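Local atomic coordinates of particle-associated glycoside hydrolase (PDB entry 6C72), a protein that probably acts as a phage tailspike depolymerase that degrades the capsular polysaccharide of Acinetobacter baumannii during virus entry. Residues Ala39-Tyr44 against Gly51-Leu56; Asp66-Ile71 against Thr93-Arg98; His257-Cys262 against His278-Lys283; Val315-Cys320 against Val348-Cys353; Leu503-Arg508 against Ser591-Leu596. All coordinates share one frame; numbering follows the deposited sequence.

Contact 1. Residues Ala39-Tyr44 against Gly51-Leu56; sequences ATTTSY and GGATYL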
# COMPACT_ATOMS: atom_id res chain seq x y z
N ALA A 39 35.55 -33.93 21.31
CA ALA A 39 34.79 -35.18 21.38
C ALA A 39 33.55 -35.06 20.52
O ALA A 39 32.93 -33.99 20.44
CB ALA A 39 34.38 -35.53 22.81
N THR A 40 33.19 -36.15 19.85
CA THR A 40 32.05 -36.19 18.95
C THR A 40 31.22 -37.43 19.26
O THR A 40 31.73 -38.55 19.22
CB THR A 40 32.51 -36.17 17.49
OG1 THR A 40 33.02 -34.87 17.18
CG2 THR A 40 31.35 -36.50 16.55
N THR A 41 29.95 -37.21 19.60
CA THR A 41 29.01 -38.30 19.84
C THR A 41 28.34 -38.72 18.53
O THR A 41 28.03 -37.88 17.68
CB THR A 41 27.93 -37.89 20.84
OG1 THR A 41 27.28 -36.69 20.39
CG2 THR A 41 28.52 -37.68 22.22
N THR A 42 28.16 -40.03 18.37
CA THR A 42 27.42 -40.56 17.23
C THR A 42 25.94 -40.21 17.32
O THR A 42 25.33 -39.78 16.33
CB THR A 42 27.59 -42.08 17.18
OG1 THR A 42 28.96 -42.41 16.89
CG2 THR A 42 26.67 -42.68 16.13
N SER A 43 25.34 -40.43 18.49
CA SER A 43 23.97 -40.06 18.78
C SER A 43 23.89 -39.54 20.20
O SER A 43 24.87 -39.61 20.95
CB SER A 43 23.01 -41.24 18.61
OG SER A 43 23.28 -41.94 17.42
N TYR A 44 22.72 -39.03 20.58
CA TYR A 44 22.50 -38.80 22.00
C TYR A 44 22.24 -40.12 22.72
O TYR A 44 22.99 -40.51 23.62
CB TYR A 44 21.34 -37.83 22.22
CG TYR A 44 21.30 -37.25 23.62
CD1 TYR A 44 20.82 -37.99 24.70
CD2 TYR A 44 21.75 -35.96 23.86
CE1 TYR A 44 20.79 -37.45 25.96
CE2 TYR A 44 21.71 -35.42 25.11
CZ TYR A 44 21.23 -36.16 26.15
OH TYR A 44 21.21 -35.60 27.40
N GLY A 51 20.84 -36.70 17.55
CA GLY A 51 21.38 -36.01 18.71
C GLY A 51 22.88 -35.92 18.81
O GLY A 51 23.38 -35.38 19.80
N GLY A 52 23.63 -36.45 17.84
CA GLY A 52 25.07 -36.31 17.88
C GLY A 52 25.50 -34.86 17.93
O GLY A 52 24.81 -33.96 17.44
N ALA A 53 26.66 -34.62 18.55
CA ALA A 53 27.13 -33.26 18.76
C ALA A 53 28.63 -33.26 19.00
O ALA A 53 29.29 -34.31 19.01
CB ALA A 53 26.38 -32.61 19.93
N THR A 54 29.18 -32.06 19.15
CA THR A 54 30.60 -31.83 19.39
C THR A 54 30.78 -31.16 20.74
O THR A 54 30.05 -30.23 21.08
CB THR A 54 31.21 -30.97 18.28
OG1 THR A 54 31.11 -31.68 17.04
CG2 THR A 54 32.67 -30.67 18.56
N TYR A 55 31.77 -31.62 21.49
CA TYR A 55 32.00 -31.17 22.85
C TYR A 55 33.46 -30.77 23.05
O TYR A 55 34.35 -31.24 22.33
CB TYR A 55 31.62 -32.26 23.86
CG TYR A 55 30.17 -32.70 23.75
CD1 TYR A 55 29.78 -33.64 22.80
CD2 TYR A 55 29.20 -32.20 24.62
CE1 TYR A 55 28.46 -34.05 22.70
CE2 TYR A 55 27.88 -32.61 24.53
CZ TYR A 55 27.52 -33.53 23.57
OH TYR A 55 26.22 -33.94 23.48
N LEU A 56 33.68 -29.90 24.03
CA LEU A 56 35.02 -29.49 24.44
C LEU A 56 35.22 -29.85 25.91
O LEU A 56 34.36 -29.59 26.75
CB LEU A 56 35.24 -27.99 24.23
CG LEU A 56 35.28 -27.47 22.79
CD1 LEU A 56 35.65 -25.99 22.76
CD2 LEU A 56 36.25 -28.28 21.95
O HOH W 1 25.38 -36.02 21.76
O HOH W 2 23.00 -38.05 15.21
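The phenol ring of Y55 meets segment 39-44 at its edge: A39 O and T41 OG1 lie near the ring plane, and methyl CG2 of T41 reaches CE1 of Y55 obliquely at 3.7 Å, the two side chains crossing at about a right angle. The Y44 ring likewise has G51 O beside its rim, near the plane. A water in the plane of the Y55 ring donates to both Y55 OH and G51 O. T41 is the pivot. With chi1 at 55°, OG1 stands between its own backbone N and carbonyl carbon, where it accepts from A53 N (2.8 Å, bent to 139° at the hydrogen); T41 N in turn donates to A53 O at 3.0 Å. A hydroxyl thus serves where a carbonyl would in regular pairing. The antiparallel pairing itself is seen at A39 and Y55, joined by A39 N to Y55 O (3.1 Å) and Y55 N to A39 O (2.8 Å), with T40 and T54 following as a non-hydrogen-bonded pair. Strand 38-41 has strand 19-21 on its other edge, and strand 54-58 is flanked in the sheet by strand 80-83, whose W81, together with L27 of helix 24-27, packs against A39 and Y55.

Contact 2. Residues Asp66-Ile71 against Thr93-Arg98; sequences DGLSVI and TQAGLR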
# COMPACT_ATOMS: atom_id res chain seq x y z
N ASP A 66 23.30 -31.03 32.77
CA ASP A 66 21.99 -30.63 32.27
C ASP A 66 21.56 -31.45 31.06
O ASP A 66 20.51 -31.18 30.48
CB ASP A 66 22.02 -29.14 31.91
CG ASP A 66 22.85 -28.86 30.67
OD1 ASP A 66 23.71 -29.70 30.32
OD2 ASP A 66 22.65 -27.81 30.04
N GLY A 67 22.35 -32.47 30.69
CA GLY A 67 22.03 -33.29 29.54
C GLY A 67 22.04 -32.53 28.22
O GLY A 67 21.48 -33.03 27.24
N LEU A 68 22.66 -31.35 28.18
CA LEU A 68 22.67 -30.49 27.00
C LEU A 68 24.00 -29.76 26.87
O LEU A 68 24.85 -30.15 26.06
CB LEU A 68 21.51 -29.50 27.08
CG LEU A 68 21.40 -28.33 26.10
CD1 LEU A 68 21.43 -28.80 24.67
CD2 LEU A 68 20.14 -27.56 26.39
N SER A 69 24.20 -28.72 27.67
CA SER A 69 25.42 -27.92 27.57
C SER A 69 26.57 -28.46 28.41
O SER A 69 27.74 -28.27 28.05
CB SER A 69 25.13 -26.47 27.97
OG SER A 69 24.83 -26.39 29.35
N VAL A 70 26.26 -29.14 29.52
CA VAL A 70 27.27 -29.66 30.43
C VAL A 70 27.05 -31.16 30.57
O VAL A 70 26.02 -31.59 31.11
CB VAL A 70 27.20 -28.97 31.81
CG1 VAL A 70 28.17 -29.60 32.78
CG2 VAL A 70 27.49 -27.49 31.66
N ILE A 71 28.02 -31.95 30.12
CA ILE A 71 27.99 -33.40 30.25
C ILE A 71 29.07 -33.77 31.27
O ILE A 71 30.27 -33.80 30.95
CB ILE A 71 28.20 -34.10 28.90
CG1 ILE A 71 27.17 -33.62 27.88
CG2 ILE A 71 28.12 -35.62 29.06
CD1 ILE A 71 25.71 -33.78 28.33
N THR A 93 17.31 -32.66 19.66
CA THR A 93 17.79 -34.01 19.93
C THR A 93 19.13 -34.00 20.66
O THR A 93 19.46 -34.96 21.37
CB THR A 93 17.91 -34.79 18.63
OG1 THR A 93 18.70 -34.05 17.70
CG2 THR A 93 16.53 -35.10 18.03
N GLN A 94 19.92 -32.94 20.50
CA GLN A 94 21.20 -32.86 21.19
C GLN A 94 21.05 -32.51 22.67
O GLN A 94 22.06 -32.42 23.38
CB GLN A 94 22.11 -31.84 20.49
CG GLN A 94 22.44 -32.23 19.05
CD GLN A 94 23.14 -31.14 18.26
OE1 GLN A 94 22.78 -29.96 18.34
NE2 GLN A 94 24.15 -31.51 17.49
N ALA A 95 19.82 -32.32 23.16
CA ALA A 95 19.52 -32.25 24.58
C ALA A 95 18.78 -33.48 25.07
O ALA A 95 18.31 -33.50 26.21
CB ALA A 95 18.72 -31.00 24.91
N GLY A 96 18.64 -34.50 24.23
CA GLY A 96 17.98 -35.72 24.62
C GLY A 96 16.56 -35.87 24.14
O GLY A 96 15.93 -36.88 24.44
N LEU A 97 16.03 -34.90 23.39
CA LEU A 97 14.66 -35.02 22.91
C LEU A 97 14.51 -36.25 22.01
O LEU A 97 15.36 -36.50 21.15
CB LEU A 97 14.26 -33.75 22.16
CG LEU A 97 12.78 -33.64 21.80
CD1 LEU A 97 12.21 -32.38 22.42
CD2 LEU A 97 12.61 -33.63 20.30
N ARG A 98 13.46 -37.04 22.23
CA ARG A 98 13.27 -38.26 21.47
C ARG A 98 12.58 -37.94 20.15
O ARG A 98 11.50 -37.34 20.13
CB ARG A 98 12.45 -39.28 22.27
CG ARG A 98 13.22 -40.01 23.38
CD ARG A 98 12.31 -40.97 24.18
NE ARG A 98 11.81 -42.08 23.36
CZ ARG A 98 11.02 -43.07 23.81
NH1 ARG A 98 10.64 -43.10 25.09
NH2 ARG A 98 10.64 -44.04 22.98
O HOH W 3 18.31 -32.02 28.51
O HOH W 4 24.28 -32.70 24.99
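L68 lays its side chain over the methyl of A95. Its CG is anti to the backbone N (chi1 170°), and from there CD1 comes to 3.5 Å from A95 CB, while L68 CB lies 3.8 Å from that same carbon and CD2 is slightly farther away. CD1 also skirts Q94 O. Beside this apolar patch, A95 CA points a C-H at G67 O (3.4 Å). No direct hydrogen bond joins the segments; water does the polar work, one molecule donating to D66 O and A95 O, another to L68 O and Q94 O. K115, I112 and C116 of helix 110-122 add to the packing, K115 on L68 and the other two on A95. What shapes the loop that presents L68 is the carboxylate of D66, gripped by four bonds. OD1 accepts L68 N from well above the carboxylate plane and V70 N (2.7 Å) from its opposite face. OD2 accepts S69 N (3.0 Å) through its syn lone pair and S69 OG (2.7 Å) from above the plane. Four donors would be expected to stabilise the charged carboxylate and fix its rotation. Acceptance by D66 OD1 from L68 N, two residues on, defines an Asx turn, here built into the loop leading to strand 70-72.

Contact 3. Residues His257-Cys262 against His278-Lys283; sequences HYFENC and HDVTFK. With ZN (zinc ion), chain M; ZN (zinc ion), chain H.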
# COMPACT_ATOMS: atom_id res chain seq x y z
N HIS A 257 4.14 -8.07 14.12
CA HIS A 257 4.04 -9.52 13.97
C HIS A 257 3.75 -9.87 12.52
O HIS A 257 2.88 -9.27 11.88
CB HIS A 257 2.96 -10.08 14.88
CG HIS A 257 3.18 -9.75 16.32
ND1 HIS A 257 4.38 -9.96 16.96
CD2 HIS A 257 2.33 -9.27 17.27
CE1 HIS A 257 4.28 -9.60 18.22
NE2 HIS A 257 3.05 -9.18 18.44
N TYR A 258 4.44 -10.88 12.02
CA TYR A 258 4.37 -11.23 10.61
C TYR A 258 4.13 -12.72 10.45
O TYR A 258 4.81 -13.54 11.08
CB TYR A 258 5.67 -10.82 9.91
CG TYR A 258 5.61 -11.04 8.44
CD1 TYR A 258 4.95 -10.15 7.61
CD2 TYR A 258 6.21 -12.16 7.87
CE1 TYR A 258 4.89 -10.36 6.25
CE2 TYR A 258 6.16 -12.37 6.52
CZ TYR A 258 5.49 -11.48 5.71
OH TYR A 258 5.43 -11.70 4.36
N PHE A 259 3.15 -13.07 9.62
CA PHE A 259 2.79 -14.45 9.34
C PHE A 259 2.68 -14.64 7.84
O PHE A 259 2.01 -13.85 7.16
CB PHE A 259 1.46 -14.83 10.02
CG PHE A 259 1.45 -14.55 11.50
CD1 PHE A 259 1.12 -13.28 11.98
CD2 PHE A 259 1.77 -15.55 12.40
CE1 PHE A 259 1.11 -13.02 13.34
CE2 PHE A 259 1.76 -15.30 13.77
CZ PHE A 259 1.43 -14.02 14.25
N GLU A 260 3.34 -15.67 7.32
CA GLU A 260 3.27 -15.98 5.90
C GLU A 260 3.17 -17.48 5.70
O GLU A 260 3.83 -18.24 6.40
CB GLU A 260 4.48 -15.44 5.14
CG GLU A 260 4.32 -15.54 3.64
CD GLU A 260 5.49 -14.95 2.91
OE1 GLU A 260 6.28 -14.22 3.55
OE2 GLU A 260 5.63 -15.23 1.69
N ASN A 261 2.34 -17.90 4.74
CA ASN A 261 2.23 -19.31 4.39
C ASN A 261 1.79 -20.15 5.59
O ASN A 261 2.28 -21.26 5.79
CB ASN A 261 3.53 -19.85 3.80
CG ASN A 261 3.93 -19.13 2.52
OD1 ASN A 261 3.15 -19.07 1.57
ND2 ASN A 261 5.13 -18.56 2.50
N CYS A 262 0.92 -19.60 6.42
CA CYS A 262 0.42 -20.29 7.60
C CYS A 262 -1.03 -20.67 7.39
O CYS A 262 -1.78 -19.98 6.70
CB CYS A 262 0.57 -19.42 8.86
SG CYS A 262 2.29 -19.13 9.37
N HIS A 278 -0.77 -4.35 17.72
CA HIS A 278 -0.90 -3.51 16.53
C HIS A 278 0.20 -3.87 15.54
O HIS A 278 1.18 -4.54 15.87
CB HIS A 278 -0.91 -2.00 16.87
CG HIS A 278 0.38 -1.46 17.42
ND1 HIS A 278 1.34 -0.87 16.62
CD2 HIS A 278 0.85 -1.38 18.69
CE1 HIS A 278 2.35 -0.47 17.37
NE2 HIS A 278 2.08 -0.77 18.63
N ASP A 279 -0.03 -3.46 14.29
CA ASP A 279 0.88 -3.66 13.16
C ASP A 279 1.18 -5.15 12.96
O ASP A 279 2.30 -5.63 13.15
CB ASP A 279 2.15 -2.83 13.34
CG ASP A 279 1.92 -1.35 13.01
OD1 ASP A 279 1.51 -0.56 13.90
OD2 ASP A 279 2.13 -0.99 11.83
N VAL A 280 0.15 -5.86 12.52
CA VAL A 280 0.21 -7.29 12.25
C VAL A 280 -0.11 -7.53 10.78
O VAL A 280 -1.04 -6.94 10.23
CB VAL A 280 -0.77 -8.06 13.15
CG1 VAL A 280 -0.65 -9.58 12.92
CG2 VAL A 280 -0.56 -7.67 14.60
N THR A 281 0.67 -8.41 10.15
CA THR A 281 0.45 -8.71 8.74
C THR A 281 0.34 -10.22 8.54
O THR A 281 1.19 -10.98 9.00
CB THR A 281 1.56 -8.14 7.87
OG1 THR A 281 1.55 -6.71 7.96
CG2 THR A 281 1.37 -8.54 6.41
N PHE A 282 -0.71 -10.63 7.84
CA PHE A 282 -0.87 -11.98 7.34
C PHE A 282 -0.77 -11.94 5.83
O PHE A 282 -1.49 -11.16 5.19
CB PHE A 282 -2.21 -12.58 7.77
CG PHE A 282 -2.38 -12.71 9.26
CD1 PHE A 282 -2.90 -11.66 10.02
CD2 PHE A 282 -2.05 -13.89 9.91
CE1 PHE A 282 -3.07 -11.78 11.40
CE2 PHE A 282 -2.22 -14.02 11.28
CZ PHE A 282 -2.73 -12.96 12.03
N LYS A 283 0.12 -12.74 5.26
CA LYS A 283 0.30 -12.85 3.82
C LYS A 283 0.22 -14.31 3.41
O LYS A 283 0.96 -15.14 3.94
CB LYS A 283 1.63 -12.25 3.37
CG LYS A 283 1.79 -12.19 1.86
CD LYS A 283 3.27 -12.15 1.50
CE LYS A 283 3.81 -10.73 1.55
NZ LYS A 283 3.55 -10.02 0.24
ZN ZN M . 7.01 -13.65 0.56
ZN ZN H . 3.33 -0.45 20.22
O HOH W 5 2.29 -1.38 21.77
O HOH W 6 2.93 1.77 20.37
O HOH W 7 4.44 0.31 22.08
O HOH W 8 5.41 -0.64 19.31
O HOH W 9 5.93 -13.61 -1.31
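Strands 257-260 and 280-283 run parallel, their axes 4.8 Å apart and only 6° from aligned, with H257 facing V280, Y258 facing T281, F259 facing F282 and E260 facing K283. Backbone bonds alternate across the gap: T281 N to H257 O, F259 N to T281 O and K283 N to F259 O are each 2.9 Å, the longer bonds H257 N to D279 O and N261 N to K283 O standing at the ends. On the buried face, F259 and F282 point the same way with planes 12° apart; their centroids are 4.8 Å apart but the rings are slid, so that CD1 of F259 sits over the F282 face, 3.5 Å from CE2. V280 CG1 meets the F259 edge. On the other face, Y258 OH donates to E260 OE1 (2.8 Å) from above the carboxylate plane. E260 OE2 binds a zinc ion at 2.4 Å and has a second partner in N256 of the second subunit; K283 CD runs beside this carboxylate. Where the chain turns a corner at D279, H278 NE2 binds another zinc ion (2.0 Å) that carries four waters, and H278 ND1 donates in its ring plane to the anti lone pair of D279 OD1. Parallel, in-register strands with like residues aligned from one coil to the next inside are characteristic of the parallel beta-helix of phage tailspikes.

Contact 4. Residues Val315-Cys320 against Val348-Cys353; sequences VTLINC and VKFLNC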
# COMPACT_ATOMS: atom_id res chain seq x y z
N VAL A 315 -3.79 -3.72 10.99
CA VAL A 315 -3.76 -5.12 10.61
C VAL A 315 -3.97 -5.22 9.11
O VAL A 315 -4.90 -4.61 8.57
CB VAL A 315 -4.83 -5.95 11.36
CG1 VAL A 315 -4.73 -7.42 10.97
CG2 VAL A 315 -4.68 -5.76 12.88
N THR A 316 -3.11 -5.98 8.44
CA THR A 316 -3.20 -6.14 7.00
C THR A 316 -3.26 -7.62 6.67
O THR A 316 -2.35 -8.38 7.03
CB THR A 316 -2.04 -5.46 6.29
OG1 THR A 316 -2.00 -4.08 6.68
CG2 THR A 316 -2.21 -5.52 4.79
N LEU A 317 -4.30 -8.02 5.95
CA LEU A 317 -4.47 -9.39 5.48
C LEU A 317 -4.40 -9.37 3.95
O LEU A 317 -5.31 -8.86 3.28
CB LEU A 317 -5.80 -9.94 5.99
CG LEU A 317 -5.88 -9.86 7.52
CD1 LEU A 317 -6.92 -8.84 8.00
CD2 LEU A 317 -6.11 -11.24 8.15
N ILE A 318 -3.32 -9.92 3.40
CA ILE A 318 -3.04 -9.90 1.97
C ILE A 318 -3.12 -11.32 1.44
O ILE A 318 -2.42 -12.21 1.95
CB ILE A 318 -1.65 -9.31 1.67
CG1 ILE A 318 -1.39 -8.07 2.52
CG2 ILE A 318 -1.50 -9.00 0.19
CD1 ILE A 318 0.10 -7.68 2.61
N ASN A 319 -3.95 -11.53 0.42
CA ASN A 319 -4.02 -12.82 -0.27
C ASN A 319 -4.27 -13.96 0.72
O ASN A 319 -3.64 -15.01 0.66
CB ASN A 319 -2.76 -13.06 -1.10
CG ASN A 319 -2.86 -14.28 -1.99
OD1 ASN A 319 -3.96 -14.71 -2.35
ND2 ASN A 319 -1.72 -14.85 -2.35
N CYS A 320 -5.20 -13.74 1.64
CA CYS A 320 -5.57 -14.74 2.63
C CYS A 320 -6.91 -15.35 2.25
O CYS A 320 -7.68 -14.78 1.47
CB CYS A 320 -5.65 -14.12 4.04
SG CYS A 320 -4.03 -13.58 4.67
N VAL A 348 -7.78 -1.76 9.57
CA VAL A 348 -7.78 -3.16 9.16
C VAL A 348 -8.07 -3.21 7.66
O VAL A 348 -9.07 -2.66 7.20
CB VAL A 348 -8.84 -3.94 9.93
CG1 VAL A 348 -8.94 -5.36 9.40
CG2 VAL A 348 -8.54 -3.90 11.41
N LYS A 349 -7.21 -3.88 6.91
CA LYS A 349 -7.35 -3.92 5.46
C LYS A 349 -7.46 -5.36 5.00
O LYS A 349 -6.64 -6.21 5.39
CB LYS A 349 -6.16 -3.26 4.78
CG LYS A 349 -5.95 -1.81 5.15
CD LYS A 349 -4.74 -1.32 4.39
CE LYS A 349 -4.52 0.18 4.57
NZ LYS A 349 -3.65 0.42 5.73
N PHE A 350 -8.46 -5.64 4.17
CA PHE A 350 -8.61 -6.92 3.50
C PHE A 350 -8.26 -6.71 2.03
O PHE A 350 -9.01 -6.05 1.30
CB PHE A 350 -10.02 -7.49 3.68
CG PHE A 350 -10.38 -7.78 5.12
CD1 PHE A 350 -10.02 -8.99 5.72
CD2 PHE A 350 -11.11 -6.88 5.86
CE1 PHE A 350 -10.37 -9.28 7.02
CE2 PHE A 350 -11.45 -7.16 7.18
CZ PHE A 350 -11.08 -8.38 7.76
N LEU A 351 -7.12 -7.26 1.62
CA LEU A 351 -6.56 -7.09 0.28
C LEU A 351 -6.37 -8.46 -0.36
O LEU A 351 -5.78 -9.36 0.25
CB LEU A 351 -5.22 -6.36 0.34
CG LEU A 351 -5.14 -5.06 1.14
CD1 LEU A 351 -3.71 -4.55 1.17
CD2 LEU A 351 -6.06 -4.02 0.54
N ASN A 352 -6.90 -8.62 -1.58
CA ASN A 352 -6.71 -9.83 -2.38
C ASN A 352 -7.17 -11.09 -1.65
O ASN A 352 -6.66 -12.18 -1.90
CB ASN A 352 -5.25 -10.00 -2.84
CG ASN A 352 -4.69 -8.76 -3.53
OD1 ASN A 352 -5.42 -7.83 -3.88
ND2 ASN A 352 -3.39 -8.76 -3.78
N CYS A 353 -8.13 -10.96 -0.74
CA CYS A 353 -8.56 -12.08 0.07
C CYS A 353 -9.78 -12.76 -0.54
O CYS A 353 -10.51 -12.18 -1.34
CB CYS A 353 -8.89 -11.63 1.50
SG CYS A 353 -7.47 -11.05 2.47
O HOH W 10 -3.48 -1.73 7.78
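L317 and F350 lie side by side, pointing into the same buried face. From L317 CB, which is 3.9 Å from K349 O and slightly farther from C353 SG, the chain turns so that CG is anti to its own carbonyl carbon (chi1 -56°). Of the two branches, CD1 does the touching across the contact: it approaches the F350 ring obliquely, 3.6 Å from CE1, while also lying near K349 O and, more loosely, V348 CG1. CD2 turns to F282 on the preceding strand 280-283. L317 is thus sandwiched between aromatic residues at equivalent positions of consecutive coils, as expected inside a parallel beta-helix, where residues stack from coil to coil. The strands carrying them are parallel and 6° apart, joined by K349 N to V315 O, L317 N to K349 O (3.0 Å), L351 N to L317 O and N319 N to L351 O (2.8 Å). Past the last bridge both chains turn at an Asn followed by a Cys. N319 and N352 both have positive phi, and N319 CA directs its C-H at N352 O (3.2 Å), while C320 N makes a weak bond to C353 SG (3.6 Å). N352 ND2 is held by D279 of the second subunit. On the other face the T316 and L351 side chains cross, CG2 against CD1, and one water accepts from K349 NZ (3.0 Å) and also lies within bonding distance of T316 OG1; N347 OD1 is a second partner of NZ.

Contact 5. Residues Leu503-Arg508 against Ser591-Leu596; sequences LTVPLR and SKVTWL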
# COMPACT_ATOMS: atom_id res chain seq x y z
N LEU A 503 -32.53 45.89 2.59
CA LEU A 503 -31.43 45.69 1.65
C LEU A 503 -31.13 46.96 0.87
O LEU A 503 -31.94 47.89 0.83
CB LEU A 503 -31.72 44.55 0.66
CG LEU A 503 -32.93 44.71 -0.27
CD1 LEU A 503 -32.59 45.46 -1.55
CD2 LEU A 503 -33.52 43.34 -0.61
N THR A 504 -29.95 46.97 0.25
CA THR A 504 -29.52 48.04 -0.65
C THR A 504 -28.99 47.39 -1.92
O THR A 504 -28.05 46.59 -1.86
CB THR A 504 -28.43 48.90 0.01
OG1 THR A 504 -28.98 49.55 1.16
CG2 THR A 504 -27.91 49.95 -0.94
N VAL A 505 -29.58 47.74 -3.06
CA VAL A 505 -29.18 47.16 -4.34
C VAL A 505 -27.91 47.86 -4.81
O VAL A 505 -27.72 49.06 -4.54
CB VAL A 505 -30.30 47.25 -5.39
CG1 VAL A 505 -31.51 46.44 -4.95
CG2 VAL A 505 -30.69 48.70 -5.61
N PRO A 506 -27.02 47.17 -5.52
CA PRO A 506 -25.77 47.81 -5.96
C PRO A 506 -26.01 48.72 -7.15
O PRO A 506 -27.07 48.70 -7.79
CB PRO A 506 -24.89 46.61 -6.35
CG PRO A 506 -25.85 45.56 -6.74
CD PRO A 506 -27.08 45.75 -5.89
N LEU A 507 -25.00 49.53 -7.45
CA LEU A 507 -25.02 50.34 -8.66
C LEU A 507 -24.79 49.46 -9.88
O LEU A 507 -24.53 48.25 -9.77
CB LEU A 507 -23.97 51.44 -8.58
CG LEU A 507 -24.26 52.57 -7.59
CD1 LEU A 507 -23.02 53.39 -7.32
CD2 LEU A 507 -25.38 53.44 -8.15
N ARG A 508 -24.90 50.08 -11.07
CA ARG A 508 -24.54 49.42 -12.33
C ARG A 508 -25.19 48.05 -12.46
O ARG A 508 -24.55 47.07 -12.82
CB ARG A 508 -23.03 49.28 -12.48
CG ARG A 508 -22.22 50.52 -12.14
CD ARG A 508 -20.76 50.22 -12.36
NE ARG A 508 -19.87 51.32 -12.00
CZ ARG A 508 -18.56 51.29 -12.20
NH1 ARG A 508 -17.99 50.22 -12.74
NH2 ARG A 508 -17.81 52.33 -11.84
N SER A 591 -22.73 42.57 -8.14
CA SER A 591 -23.59 41.41 -8.36
C SER A 591 -24.40 41.02 -7.13
O SER A 591 -25.25 40.12 -7.23
CB SER A 591 -22.74 40.22 -8.81
OG SER A 591 -21.87 39.81 -7.77
N LYS A 592 -24.21 41.68 -5.99
CA LYS A 592 -24.86 41.26 -4.76
C LYS A 592 -25.40 42.47 -4.01
O LYS A 592 -24.74 43.50 -3.91
CB LYS A 592 -23.91 40.46 -3.85
CG LYS A 592 -23.74 38.99 -4.23
CD LYS A 592 -22.41 38.44 -3.74
CE LYS A 592 -22.27 38.52 -2.19
NZ LYS A 592 -23.14 37.60 -1.36
N VAL A 593 -26.60 42.30 -3.43
CA VAL A 593 -27.18 43.34 -2.59
C VAL A 593 -26.48 43.34 -1.24
O VAL A 593 -25.80 42.38 -0.86
CB VAL A 593 -28.69 43.14 -2.41
CG1 VAL A 593 -29.36 42.93 -3.74
CG2 VAL A 593 -28.95 41.98 -1.46
N THR A 594 -26.66 44.43 -0.50
CA THR A 594 -26.23 44.50 0.89
C THR A 594 -27.45 44.25 1.76
O THR A 594 -28.40 45.03 1.74
CB THR A 594 -25.60 45.85 1.23
OG1 THR A 594 -24.48 46.09 0.36
CG2 THR A 594 -25.12 45.83 2.67
N TRP A 595 -27.43 43.14 2.49
CA TRP A 595 -28.50 42.83 3.42
C TRP A 595 -28.32 43.63 4.70
O TRP A 595 -27.21 43.74 5.23
CB TRP A 595 -28.52 41.34 3.74
CG TRP A 595 -28.82 40.48 2.55
CD1 TRP A 595 -27.93 39.74 1.84
CD2 TRP A 595 -30.10 40.30 1.93
NE1 TRP A 595 -28.58 39.09 0.81
CE2 TRP A 595 -29.91 39.41 0.84
CE3 TRP A 595 -31.38 40.78 2.19
CZ2 TRP A 595 -30.95 39.00 0.01
CZ3 TRP A 595 -32.42 40.38 1.36
CH2 TRP A 595 -32.20 39.50 0.28
N LEU A 596 -29.41 44.20 5.20
CA LEU A 596 -29.35 45.07 6.37
C LEU A 596 -29.95 44.40 7.60
O LEU A 596 -30.80 43.52 7.48
CB LEU A 596 -30.05 46.38 6.07
CG LEU A 596 -29.47 47.02 4.80
CD1 LEU A 596 -30.29 48.21 4.37
CD2 LEU A 596 -28.02 47.40 5.04
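L503 and T504 pair antiparallel with W595 and T594 at the edge of a four-stranded sheet in the C-terminal domain, where the short strand 594-595, close to the end of the chain, closes against strand 500-504. The pairing is brief. T504 and T594 form the hydrogen-bonded pair, T504 N to T594 O and T594 N to T504 O both measuring 2.9 Å, the second nearly straight at 172°; L503 and W595 make the adjoining non-hydrogen-bonded pair, in which L503 CA directs its C-H at T594 O (3.1 Å). At the next hydrogen-bonding position P506 has no N-H to give, and its CG instead rests 3.7 Å from K592 O. L503 and W595 lie side by side on one face: chi1 of 62° puts L503 CG between the backbone N and carbonyl carbon, and CD2 meets the indole obliquely, 3.7 Å from CZ3. V593 CG2 stands 3.6 Å above one indole face, toward its rim, and V593 CB also leans on T504 O. R491 makes a cation-pi contact with the ring. The L596 and T504 side chains cross obliquely, L596 CD1 3.7 Å from T504 OG1, whose hydrogen-bond partner is T564. Two backbone bonds and apolar packing thus join the segments, while the polar ends of W595 and K592 both turn to E489 on strand 485-494, NE1 by a hydrogen bond and NZ by a salt bridge.

In the fold
The contacts follow one another along the chain without overlap. Contacts 1 and 2 touch near the N-terminal end, their centres 10 Å apart, through probable hydrogen bonds of Y44 OH to G67 O (2.6 Å) and Q94 NE2 to G52 O. Contacts 3 and 4 are likewise 10 Å apart by centres and belong to successive coils of the beta-helix: strand 280-283 pairs with strand 312-318 through F282 O to I318 N (2.8 Å) and F282 N to T316 O (2.9 Å). Contact 3 holds two zinc ligands, E260 and H278, and beside contact 4 lies D375, another zinc ligand. Contact 5 is remote, its centre about 58 Å from that of contact 4 and 101 Å from that of contact 1.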